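Local coordinates for Tat-secreted protein Rv2525c (Mycobacterium tuberculosis, PDB 4PMQ), which may function as a peptidoglycan hydrolase with glycosidase activity, and in vitro cleaves p-nitrophenyl esters with a preference for the butyrate, at residues L4-D9 / A23-A28; I15-I20 / A52-G57; G59-S64 / P200-W205; L177-I182 / D193-L198. All coordinates share one frame; numbering follows the deposited sequence. Where two conformers were deposited one is given.

Interaction 1: residues L4-D9 / A23-A28; sequences LGTLLD and AGAVGA
V26 and L8 each give a backbone N-H across the gap between L4-D9 and A23-A28, and these two bonds set the parallel pairing. V26 N lies 2.8 Å from T6 O and meets it nearly head-on, with a C=O...N angle of 168°; L8 N reaches G27 O at 3.1 Å. Side chains pack on both faces of the paired backbones. Beside L8, the methyl A25 CB rests 3.7 Å from the branch point L8 CG. On the face opposite to that of L8 and A28, L7 has its CG beside the backbone N (chi1 -58°); the second torsion (chi2 175°) settles the terminal methyls, and L7 CD2 lies 3.6 Å from the backbone atom G27 CA, with V26 CG2 beside it. G27 N is buried here without a hydrogen-bonding partner. The pair illustrates a beta-alpha-beta crossover: strands 6-9 and 27-31 are its two parallel strands and helix 17-22 the connection between them, as expected in a protein of the TIM-barrel clan. G24, with positive phi, closes that helix in a Schellman motif, and a water bonded to G24 O and to T6 N ties the turn to the start of the strand. Farther out, V187 packs against L8 and A23, while strand 190-197 pairs antiparallel with strand 6-9.

Interaction 2: residues I15-I20 / A52-G57; sequences IPASQI and ARDLSG
A17 meets D54 and L55 at the start of one helix and the last turns of another, and its single methyl allows the two backbones to come close, with CA atoms of A17 and L55 4.9 Å apart. On the tight side, A17 CB lies 3.3 Å from the backbone oxygen D54 O and 3.7 Å from L55 CA. Next to it the side chains of I20 and L55 cross at about a right angle, I20 CD1 pressing to 3.4 Å from L55 CD2, closer than usual for two methyl carbons. The other side is polar and watery. With CG anti to its backbone N (chi1 -178°), D54 extends its carboxylate to the first turn of helix 17-22, where A17 N donates to OD2 in an almost straight bond of 2.8 Å, entering from above the carboxylate plane. One water links OD2 to I15 O, and a second links OD1 to S18 N, near the exposed P16 and S18. P16 is the N-cap residue, so a negative charge at this helix end would probably be favoured by the helix dipole. Beneath the apolar part, L55 continues onto I62 of strand 61-66, and I20 and A17 both touch L60 just before that strand; helices 17-22 and 49-57 thus lie next to each other against the strands of the sheet.

Interaction 3: residues G59-S64 / P200-W205; sequences GLKIVS and PQFGQW
W205, in a tail without regular secondary structure, grips a strand with both its backbone and its indole N-H. W205 N donates to I62 O at 2.8 Å, and W205 NE1 donates to S64 OG at 2.9 Å, nearly in the ring plane. CG of W205 is anti to its carbonyl carbon (chi1 -72°), which sets the start of the indole beside the backbone N. Between these bonds I62 lies over one indole face, a CH-pi contact in which CG2 stands 3.8 Å from the centroid of the five-membered ring of W205. The directions from CA 61 to CA 64 and from CA 202 to CA 205 lie 92° apart, and the F202 ring is met at the edge: V63 CG2 is 3.7 Å from F202 CE1. Q204 OE1 accepts from F202 N while lying over the F202 ring, and Q204 NE2 donates to P200 O. Two waters add bridges, from K61 NZ to Q204 NE2 and from S64 N to G203 O. Beyond the contact, K61 NZ bonds A206 O, and H94 ND1 bonds S64 OG. The chemistry implies a specific docking of the C-terminal tail: apolar ring contacts are combined with hydrogen bonds that fix how the indole is turned.

Interaction 4: residues L177-I182 / D193-L198; sequences LHQVEI and DVNQIL. With GOL (glycerol), chain E.
V194 O receives two N-H groups, from V180 at 2.9 Å and, weakly, from E181 at 3.4 Å, while V194 N donates to E181 O. Farther along, H178 and Q196 form a hydrogen-bonded pair in which each backbone N reaches the other's carbonyl, Q196 N lying 2.8 Å from H178 O. The doubled use of V194 O marks a classic beta bulge in this antiparallel pair, which belongs to the curled sheet of a glycoside hydrolase-like domain. On the face of Q179 and N195, the two side chains run side by side, and N195 OD1 comes within 3.1 Å of Q179 CB; that oxygen accepts from W160 NE1, and N195 ND2 binds D9 OD2 and L7 O. Q179, extended from a CG anti to the backbone N (chi1 -166°), donates from NE2 to glycerol O1 at 2.9 Å and also to D9 OD2, while its OE1 bonds Y141 OH. Glycerol O1 in turn makes a weak bond to D193 OD2, at 3.5 Å; D193 OD2 also lies close to D9 OD1, and D193 OD1 takes D183 N. On the opposite face V180 CG1 lies over the H178 ring toward its rim; a water joins H178 ND1 to Q196 OE1, and N163 OD1 holds H178 NE2.

In the fold
Interactions 1 and 4 lie in one curled sheet, and interaction 3 docks the tail on a strand of it. Interaction 1 is the joint: V26 O accepts from K61 N of interaction 3 at 2.8 Å, and L7 N donates to N195 O of interaction 4 at 2.8 Å. Interaction 2 meets interaction 3 where L55 O accepts from L60 N at 2.9 Å, but its centre is about 19 Å from that of interaction 4. The glycerol beside interaction 4 and a tartrate about 4 Å from the D193 side chain probably come from the crystallisation liquor, yet are consistent with a pocket near the C-terminal ends of the parallel strands, the usual active-site end of a TIM barrel.

Interaction 1: residues L4-D9 / A23-A28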
loop_
_atom_site.group_PDB
_atom_site.type_symbol
_atom_site.label_atom_id
_atom_site.label_comp_id
_atom_site.label_asym_id
_atom_site.label_seq_id
_atom_site.Cartn_x
_atom_site.Cartn_y
_atom_site.Cartn_z
ATOM N N LEU A 4 14.347 -0.172 9.970
ATOM C CA LEU A 4 13.864 -0.739 11.237
ATOM C C LEU A 4 13.351 -2.186 11.033
ATOM O O LEU A 4 12.759 -2.788 11.926
ATOM C CB LEU A 4 12.699 0.137 11.744
ATOM C CG LEU A 4 12.996 1.497 12.374
ATOM C CD1 LEU A 4 13.462 2.507 11.360
ATOM C CD2 LEU A 4 11.747 2.073 12.984
ATOM N N GLY A 5 13.560 -2.700 9.843
ATOM C CA GLY A 5 13.093 -4.017 9.438
ATOM C C GLY A 5 12.489 -3.930 8.055
ATOM O O GLY A 5 12.235 -2.830 7.541
ATOM N N THR A 6 12.247 -5.100 7.462
ATOM C CA THR A 6 11.737 -5.282 6.108
ATOM C C THR A 6 10.305 -5.775 6.125
ATOM O O THR A 6 10.020 -6.686 6.911
ATOM C CB THR A 6 12.654 -6.348 5.460
ATOM O OG1 THR A 6 13.988 -5.835 5.335
ATOM C CG2 THR A 6 12.141 -6.887 4.145
ATOM N N LEU A 7 9.481 -5.277 5.211
ATOM C CA LEU A 7 8.135 -5.725 4.922
ATOM C C LEU A 7 8.091 -6.162 3.482
ATOM O O LEU A 7 8.621 -5.458 2.617
ATOM C CB LEU A 7 7.076 -4.647 5.146
ATOM C CG LEU A 7 7.001 -4.055 6.555
ATOM C CD1 LEU A 7 5.992 -2.923 6.587
ATOM C CD2 LEU A 7 6.614 -5.105 7.617
ATOM N N LEU A 8 7.441 -7.301 3.208
ATOM C CA LEU A 8 7.334 -7.749 1.818
ATOM C C LEU A 8 5.978 -7.402 1.265
ATOM O O LEU A 8 4.996 -7.469 1.996
ATOM C CB LEU A 8 7.531 -9.276 1.744
ATOM C CG LEU A 8 8.854 -9.821 2.304
ATOM C CD1 LEU A 8 8.911 -11.331 2.144
ATOM C CD2 LEU A 8 10.089 -9.121 1.659
ATOM N N ASP A 9 5.912 -7.112 -0.039
ATOM C CA ASP A 9 4.615 -6.940 -0.694
ATOM C C ASP A 9 4.577 -7.863 -1.919
ATOM O O ASP A 9 5.614 -8.133 -2.527
ATOM C CB ASP A 9 4.287 -5.480 -1.026
ATOM C CG ASP A 9 5.070 -4.925 -2.195
ATOM O OD1 ASP A 9 4.712 -5.250 -3.350
ATOM O OD2 ASP A 9 6.028 -4.169 -1.955
ATOM N N ALA A 23 12.351 -15.754 5.524
ATOM C CA ALA A 23 13.012 -14.890 4.537
ATOM C C ALA A 23 13.637 -13.642 5.183
ATOM O O ALA A 23 14.290 -12.857 4.496
ATOM C CB ALA A 23 12.011 -14.474 3.465
ATOM N N GLY A 24 13.437 -13.456 6.486
ATOM C CA GLY A 24 14.054 -12.329 7.173
ATOM C C GLY A 24 13.205 -11.080 7.270
ATOM O O GLY A 24 13.671 -10.074 7.791
ATOM N N ALA A 25 11.946 -11.142 6.817
ATOM C CA ALA A 25 11.057 -9.992 6.920
ATOM C C ALA A 25 10.346 -9.974 8.268
ATOM O O ALA A 25 10.132 -11.027 8.870
ATOM C CB ALA A 25 10.038 -10.015 5.799
ATOM N N VAL A 26 9.959 -8.783 8.734
ATOM C CA VAL A 26 9.229 -8.684 10.008
ATOM C C VAL A 26 7.699 -8.600 9.763
ATOM O O VAL A 26 6.925 -8.478 10.722
ATOM C CB VAL A 26 9.711 -7.538 10.949
ATOM C CG1 VAL A 26 11.152 -7.747 11.416
ATOM C CG2 VAL A 26 9.527 -6.165 10.315
ATOM N N GLY A 27 7.286 -8.654 8.509
ATOM C CA GLY A 27 5.874 -8.596 8.168
ATOM C C GLY A 27 5.616 -8.388 6.697
ATOM O O GLY A 27 6.530 -8.501 5.871
ATOM N N ALA A 28 4.362 -8.037 6.361
ATOM C CA ALA A 28 4.018 -7.867 4.956
ATOM C C ALA A 28 3.033 -6.718 4.777
ATOM O O ALA A 28 2.252 -6.438 5.692
ATOM C CB ALA A 28 3.402 -9.152 4.423
HETATM O O HOH W 1 13.698 -7.317 8.568
#

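Interaction 2: residues I15-I20 / A52-G57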
loop_
_atom_site.group_PDB
_atom_site.type_symbol
_atom_site.label_atom_id
_atom_site.label_comp_id
_atom_site.label_asym_id
_atom_site.label_seq_id
_atom_site.Cartn_x
_atom_site.Cartn_y
_atom_site.Cartn_z
ATOM N N ILE A 15 1.546 -16.237 0.886
ATOM C CA ILE A 15 2.717 -16.947 1.394
ATOM C C ILE A 15 2.515 -17.379 2.840
ATOM O O ILE A 15 2.146 -16.536 3.662
ATOM C CB ILE A 15 3.990 -16.069 1.263
ATOM C CG1 ILE A 15 4.257 -15.661 -0.197
ATOM C CG2 ILE A 15 5.246 -16.746 1.901
ATOM C CD1 ILE A 15 5.228 -14.460 -0.300
ATOM N N PRO A 16 2.817 -18.656 3.202
ATOM C CA PRO A 16 2.744 -19.040 4.623
ATOM C C PRO A 16 3.590 -18.077 5.453
ATOM O O PRO A 16 4.709 -17.726 5.050
ATOM C CB PRO A 16 3.295 -20.477 4.633
ATOM C CG PRO A 16 3.038 -20.986 3.253
ATOM C CD PRO A 16 3.256 -19.787 2.363
ATOM N N ALA A 17 3.047 -17.582 6.574
ATOM C CA ALA A 17 3.752 -16.636 7.435
ATOM C C ALA A 17 5.126 -17.174 7.874
ATOM O O ALA A 17 6.092 -16.401 7.982
ATOM C CB ALA A 17 2.909 -16.335 8.660
ATOM N N SER A 18 5.231 -18.507 8.104
ATOM C CA SER A 18 6.516 -19.107 8.483
ATOM C C SER A 18 7.583 -18.860 7.409
ATOM O O SER A 18 8.760 -18.672 7.744
ATOM C CB SER A 18 6.370 -20.607 8.731
ATOM O OG SER A 18 5.866 -21.263 7.581
ATOM N N GLN A 19 7.163 -18.800 6.115
ATOM C CA GLN A 19 8.141 -18.524 5.056
ATOM C C GLN A 19 8.491 -17.026 4.993
ATOM O O GLN A 19 9.645 -16.701 4.702
ATOM C CB GLN A 19 7.681 -19.053 3.701
ATOM C CG GLN A 19 7.615 -20.592 3.741
ATOM C CD GLN A 19 7.237 -21.198 2.408
ATOM O OE1 GLN A 19 6.193 -20.901 1.841
ATOM N NE2 GLN A 19 8.053 -22.102 1.903
ATOM N N ILE A 20 7.531 -16.114 5.287
ATOM C CA ILE A 20 7.849 -14.679 5.329
ATOM C C ILE A 20 8.906 -14.477 6.420
ATOM O O ILE A 20 9.928 -13.844 6.187
ATOM C CB ILE A 20 6.586 -13.832 5.589
ATOM C CG1 ILE A 20 5.656 -13.922 4.363
ATOM C CG2 ILE A 20 6.941 -12.365 5.964
ATOM C CD1 ILE A 20 4.257 -13.815 4.683
ATOM N N ALA A 52 -4.308 -13.198 7.591
ATOM C CA ALA A 52 -4.005 -12.208 8.641
ATOM C C ALA A 52 -3.744 -12.917 9.986
ATOM O O ALA A 52 -2.800 -12.577 10.709
ATOM C CB ALA A 52 -5.175 -11.245 8.791
ATOM N N ARG A 53 -4.538 -13.955 10.277
ATOM C CA ARG A 53 -4.374 -14.702 11.530
ATOM C C ARG A 53 -3.039 -15.486 11.537
ATOM O O ARG A 53 -2.351 -15.540 12.566
ATOM C CB ARG A 53 -5.574 -15.621 11.744
ATOM C CG ARG A 53 -6.799 -14.823 12.188
ATOM C CD ARG A 53 -7.922 -15.714 12.715
ATOM N NE ARG A 53 -7.485 -16.526 13.857
ATOM C CZ ARG A 53 -7.482 -16.112 15.122
ATOM N NH1 ARG A 53 -7.914 -14.896 15.434
ATOM N NH2 ARG A 53 -7.068 -16.920 16.087
ATOM N N ASP A 54 -2.622 -15.956 10.361
ATOM C CA ASP A 54 -1.358 -16.691 10.192
ATOM C C ASP A 54 -0.183 -15.742 10.409
ATOM O O ASP A 54 0.749 -16.070 11.168
ATOM C CB ASP A 54 -1.290 -17.329 8.795
ATOM C CG ASP A 54 -0.027 -18.147 8.550
ATOM O OD1 ASP A 54 0.504 -18.731 9.517
ATOM O OD2 ASP A 54 0.426 -18.203 7.394
ATOM N N LEU A 55 -0.237 -14.554 9.768
ATOM C CA LEU A 55 0.831 -13.553 9.933
ATOM C C LEU A 55 0.962 -13.113 11.403
ATOM O O LEU A 55 2.053 -13.211 11.976
ATOM C CB LEU A 55 0.576 -12.318 9.045
ATOM C CG LEU A 55 0.651 -12.569 7.547
ATOM C CD1 LEU A 55 0.093 -11.403 6.745
ATOM C CD2 LEU A 55 2.077 -12.804 7.135
ATOM N N SER A 56 -0.139 -12.628 12.013
ATOM C CA SER A 56 -0.133 -12.177 13.408
ATOM C C SER A 56 0.304 -13.301 14.350
ATOM O O SER A 56 1.054 -13.064 15.309
ATOM C CB SER A 56 -1.508 -11.661 13.820
ATOM O OG SER A 56 -1.824 -10.451 13.157
ATOM N N GLY A 57 -0.150 -14.526 14.059
ATOM C CA GLY A 57 0.177 -15.717 14.851
ATOM C C GLY A 57 1.667 -16.009 14.946
ATOM O O GLY A 57 2.148 -16.514 15.966
HETATM O O HOH W 2 -0.335 -16.851 5.193
HETATM O O HOH W 3 2.844 -20.086 8.714
#

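Interaction 3: residues G59-S64 / P200-W205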
loop_
_atom_site.group_PDB
_atom_site.type_symbol
_atom_site.label_atom_id
_atom_site.label_comp_id
_atom_site.label_asym_id
_atom_site.label_seq_id
_atom_site.Cartn_x
_atom_site.Cartn_y
_atom_site.Cartn_z
ATOM N N GLY A 59 3.930 -13.670 14.866
ATOM C CA GLY A 59 4.504 -12.427 15.377
ATOM C C GLY A 59 4.875 -11.452 14.275
ATOM O O GLY A 59 5.740 -10.591 14.477
ATOM N N LEU A 60 4.249 -11.599 13.092
ATOM C CA LEU A 60 4.577 -10.718 11.963
ATOM C C LEU A 60 3.666 -9.487 11.923
ATOM O O LEU A 60 2.503 -9.559 12.355
ATOM C CB LEU A 60 4.517 -11.467 10.618
ATOM C CG LEU A 60 5.538 -12.578 10.424
ATOM C CD1 LEU A 60 5.252 -13.345 9.138
ATOM C CD2 LEU A 60 6.980 -12.011 10.353
ATOM N N LYS A 61 4.201 -8.359 11.393
ATOM C CA LYS A 61 3.459 -7.116 11.235
ATOM C C LYS A 61 2.607 -7.168 9.992
ATOM O O LYS A 61 3.007 -7.774 8.988
ATOM C CB LYS A 61 4.406 -5.891 11.138
ATOM C CG LYS A 61 5.253 -5.662 12.378
ATOM C CD LYS A 61 4.383 -5.304 13.564
ATOM C CE LYS A 61 5.157 -5.108 14.837
ATOM N NZ LYS A 61 4.236 -4.774 15.948
ATOM N N ILE A 62 1.449 -6.504 10.020
ATOM C CA ILE A 62 0.614 -6.424 8.819
ATOM C C ILE A 62 0.357 -4.970 8.533
ATOM O O ILE A 62 0.085 -4.203 9.466
ATOM C CB ILE A 62 -0.740 -7.195 8.970
ATOM C CG1 ILE A 62 -0.506 -8.645 9.461
ATOM C CG2 ILE A 62 -1.566 -7.170 7.642
ATOM C CD1 ILE A 62 -1.763 -9.404 9.958
ATOM N N VAL A 63 0.362 -4.613 7.248
ATOM C CA VAL A 63 0.052 -3.265 6.781
ATOM C C VAL A 63 -0.885 -3.411 5.591
ATOM O O VAL A 63 -0.647 -4.281 4.756
ATOM C CB VAL A 63 1.328 -2.465 6.399
ATOM C CG1 VAL A 63 0.956 -1.095 5.834
ATOM C CG2 VAL A 63 2.247 -2.295 7.616
ATOM N N SER A 64 -1.869 -2.519 5.457
ATOM C CA SER A 64 -2.811 -2.618 4.336
ATOM C C SER A 64 -2.508 -1.626 3.212
ATOM O O SER A 64 -2.208 -0.461 3.477
ATOM C CB SER A 64 -4.237 -2.358 4.808
ATOM O OG SER A 64 -4.704 -3.360 5.692
ATOM N N PRO A 200 8.870 4.312 13.451
ATOM C CA PRO A 200 8.324 3.254 14.334
ATOM C C PRO A 200 6.813 3.054 14.231
ATOM O O PRO A 200 6.354 1.925 14.408
ATOM C CB PRO A 200 8.745 3.679 15.742
ATOM C CG PRO A 200 9.138 5.151 15.640
ATOM C CD PRO A 200 9.599 5.358 14.209
ATOM N N GLN A 201 6.054 4.130 13.944
ATOM C CA GLN A 201 4.604 4.051 13.712
ATOM C C GLN A 201 4.399 4.142 12.195
ATOM O O GLN A 201 4.469 5.241 11.635
ATOM C CB GLN A 201 3.832 5.142 14.462
ATOM C CG GLN A 201 3.764 4.875 15.978
ATOM C CD GLN A 201 2.939 3.633 16.266
ATOM O OE1 GLN A 201 1.853 3.443 15.710
ATOM N NE2 GLN A 201 3.431 2.785 17.144
ATOM N N PHE A 202 4.242 2.999 11.521
ATOM C CA PHE A 202 4.242 2.970 10.052
ATOM C C PHE A 202 2.942 2.435 9.464
ATOM O O PHE A 202 2.901 2.190 8.267
ATOM C CB PHE A 202 5.437 2.135 9.541
ATOM C CG PHE A 202 5.525 0.737 10.115
ATOM C CD1 PHE A 202 4.876 -0.333 9.497
ATOM C CD2 PHE A 202 6.279 0.481 11.260
ATOM C CE1 PHE A 202 4.980 -1.637 10.021
ATOM C CE2 PHE A 202 6.404 -0.821 11.761
ATOM C CZ PHE A 202 5.745 -1.869 11.149
ATOM N N GLY A 203 1.914 2.233 10.300
ATOM C CA GLY A 203 0.629 1.775 9.794
ATOM C C GLY A 203 0.321 0.324 10.100
ATOM O O GLY A 203 -0.654 -0.226 9.579
ATOM N N GLN A 204 1.147 -0.302 10.964
ATOM C CA GLN A 204 0.952 -1.682 11.378
ATOM C C GLN A 204 -0.403 -1.869 12.028
ATOM O O GLN A 204 -0.877 -0.994 12.757
ATOM C CB GLN A 204 2.051 -2.140 12.357
ATOM C CG GLN A 204 2.140 -1.357 13.703
ATOM C CD GLN A 204 3.175 -0.255 13.615
ATOM O OE1 GLN A 204 3.161 0.556 12.681
ATOM N NE2 GLN A 204 4.063 -0.161 14.611
ATOM N N TRP A 205 -1.045 -3.000 11.749
ATOM C CA TRP A 205 -2.315 -3.279 12.412
ATOM C C TRP A 205 -2.138 -3.337 13.936
ATOM O O TRP A 205 -3.000 -2.837 14.665
ATOM C CB TRP A 205 -2.872 -4.631 11.923
ATOM C CG TRP A 205 -3.398 -4.633 10.524
ATOM C CD1 TRP A 205 -3.150 -3.720 9.530
ATOM C CD2 TRP A 205 -4.208 -5.665 9.927
ATOM N NE1 TRP A 205 -3.792 -4.100 8.367
ATOM C CE2 TRP A 205 -4.447 -5.289 8.586
ATOM C CE3 TRP A 205 -4.778 -6.857 10.414
ATOM C CZ2 TRP A 205 -5.213 -6.077 7.715
ATOM C CZ3 TRP A 205 -5.574 -7.614 9.570
ATOM C CH2 TRP A 205 -5.754 -7.247 8.226
HETATM O O HOH W 4 3.795 -1.991 16.878
HETATM O O HOH W 5 -2.462 -0.933 7.756
#

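Interaction 4: residues L177-I182 / D193-L198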
loop_
_atom_site.group_PDB
_atom_site.type_symbol
_atom_site.label_atom_id
_atom_site.label_comp_id
_atom_site.label_asym_id
_atom_site.label_seq_id
_atom_site.Cartn_x
_atom_site.Cartn_y
_atom_site.Cartn_z
ATOM N N LEU A 177 7.572 4.140 5.042
ATOM C CA LEU A 177 8.011 2.932 4.360
ATOM C C LEU A 177 8.668 3.305 3.062
ATOM O O LEU A 177 8.276 4.312 2.471
ATOM C CB LEU A 177 6.799 2.035 4.057
ATOM C CG LEU A 177 5.954 1.652 5.275
ATOM C CD1 LEU A 177 4.642 0.963 4.877
ATOM C CD2 LEU A 177 6.735 0.767 6.250
ATOM N N HIS A 178 9.612 2.489 2.590
ATOM C CA HIS A 178 10.265 2.749 1.289
ATOM C C HIS A 178 10.444 1.442 0.506
ATOM O O HIS A 178 11.099 0.529 0.981
ATOM C CB HIS A 178 11.620 3.459 1.489
ATOM C CG HIS A 178 12.391 3.776 0.247
ATOM N ND1 HIS A 178 13.733 4.075 0.314
ATOM C CD2 HIS A 178 11.977 3.907 -1.043
ATOM C CE1 HIS A 178 14.117 4.336 -0.930
ATOM N NE2 HIS A 178 13.106 4.221 -1.789
ATOM N N GLN A 179 9.864 1.368 -0.690
ATOM C CA GLN A 179 10.007 0.206 -1.561
ATOM C C GLN A 179 11.391 0.308 -2.198
ATOM O O GLN A 179 11.643 1.258 -2.953
ATOM C CB GLN A 179 8.885 0.194 -2.594
ATOM C CG GLN A 179 8.776 -1.153 -3.313
ATOM C CD GLN A 179 7.584 -1.122 -4.218
ATOM O OE1 GLN A 179 7.481 -0.253 -5.079
ATOM N NE2 GLN A 179 6.676 -2.094 -4.073
ATOM N N VAL A 180 12.299 -0.612 -1.817
ATOM C CA VAL A 180 13.700 -0.560 -2.283
ATOM C C VAL A 180 14.064 -1.632 -3.311
ATOM O O VAL A 180 15.139 -1.537 -3.891
ATOM C CB VAL A 180 14.707 -0.595 -1.099
ATOM C CG1 VAL A 180 14.529 0.644 -0.231
ATOM C CG2 VAL A 180 14.565 -1.873 -0.257
ATOM N N GLU A 181 13.216 -2.646 -3.533
ATOM C CA GLU A 181 13.542 -3.714 -4.498
ATOM C C GLU A 181 12.266 -4.264 -5.074
ATOM O O GLU A 181 11.352 -4.574 -4.319
ATOM C CB GLU A 181 14.308 -4.817 -3.766
ATOM C CG GLU A 181 15.102 -5.752 -4.633
ATOM C CD GLU A 181 15.621 -6.945 -3.852
ATOM O OE1 GLU A 181 16.810 -6.932 -3.459
ATOM O OE2 GLU A 181 14.832 -7.891 -3.627
ATOM N N ILE A 182 12.198 -4.372 -6.405
ATOM C CA ILE A 182 11.031 -4.894 -7.110
ATOM C C ILE A 182 11.358 -6.236 -7.739
ATOM O O ILE A 182 12.322 -6.331 -8.506
ATOM C CB ILE A 182 10.556 -3.897 -8.209
ATOM C CG1 ILE A 182 10.125 -2.562 -7.613
ATOM C CG2 ILE A 182 9.462 -4.516 -9.116
ATOM C CD1 ILE A 182 9.012 -2.626 -6.770
ATOM N N ASP A 193 8.329 -7.904 -3.485
ATOM C CA ASP A 193 9.007 -6.620 -3.408
ATOM C C ASP A 193 9.452 -6.416 -1.983
ATOM O O ASP A 193 8.775 -6.871 -1.044
ATOM C CB ASP A 193 8.101 -5.463 -3.864
ATOM C CG ASP A 193 7.437 -5.691 -5.216
ATOM O OD1 ASP A 193 8.125 -6.202 -6.141
ATOM O OD2 ASP A 193 6.263 -5.292 -5.372
ATOM N N VAL A 194 10.546 -5.693 -1.802
ATOM C CA VAL A 194 11.112 -5.466 -0.482
ATOM C C VAL A 194 10.922 -4.024 -0.079
ATOM O O VAL A 194 11.234 -3.113 -0.859
ATOM C CB VAL A 194 12.602 -5.871 -0.431
ATOM C CG1 VAL A 194 13.187 -5.615 0.947
ATOM C CG2 VAL A 194 12.784 -7.342 -0.819
ATOM N N ASN A 195 10.437 -3.818 1.162
ATOM C CA ASN A 195 10.196 -2.478 1.680
ATOM C C ASN A 195 10.928 -2.302 2.986
ATOM O O ASN A 195 10.853 -3.193 3.850
ATOM C CB ASN A 195 8.695 -2.231 1.882
ATOM C CG ASN A 195 7.932 -2.492 0.608
ATOM O OD1 ASN A 195 7.891 -1.631 -0.266
ATOM N ND2 ASN A 195 7.431 -3.715 0.433
ATOM N N GLN A 196 11.552 -1.136 3.183
ATOM C CA GLN A 196 12.225 -0.782 4.445
ATOM C C GLN A 196 11.298 0.058 5.311
ATOM O O GLN A 196 10.646 0.978 4.819
ATOM C CB GLN A 196 13.503 0.010 4.151
ATOM C CG GLN A 196 14.573 -0.861 3.503
ATOM C CD GLN A 196 15.931 -0.203 3.393
ATOM O OE1 GLN A 196 16.075 1.030 3.328
ATOM N NE2 GLN A 196 16.958 -1.032 3.326
ATOM N N ILE A 197 11.236 -0.264 6.599
ATOM C CA ILE A 197 10.495 0.507 7.590
ATOM C C ILE A 197 11.414 1.671 8.038
ATOM O O ILE A 197 12.574 1.443 8.438
ATOM C CB ILE A 197 10.089 -0.393 8.781
ATOM C CG1 ILE A 197 9.162 -1.547 8.326
ATOM C CG2 ILE A 197 9.469 0.459 9.908
ATOM C CD1 ILE A 197 9.050 -2.661 9.438
ATOM N N LEU A 198 10.884 2.897 8.006
ATOM C CA LEU A 198 11.663 4.086 8.341
ATOM C C LEU A 198 11.262 4.771 9.626
ATOM O O LEU A 198 12.052 5.548 10.183
ATOM C CB LEU A 198 11.504 5.103 7.215
ATOM C CG LEU A 198 11.956 4.593 5.826
ATOM C CD1 LEU A 198 11.413 5.483 4.749
ATOM C CD2 LEU A 198 13.482 4.428 5.765
HETATM C C1 GOL E . 3.291 -2.354 -4.506
HETATM O O1 GOL E . 4.194 -2.501 -5.589
HETATM C C2 GOL E . 2.060 -1.611 -4.963
HETATM O O2 GOL E . 1.368 -2.387 -5.950
HETATM C C3 GOL E . 1.184 -1.361 -3.757
HETATM O O3 GOL E . -0.173 -1.170 -4.121
HETATM O O HOH W 6 14.987 3.474 2.645
#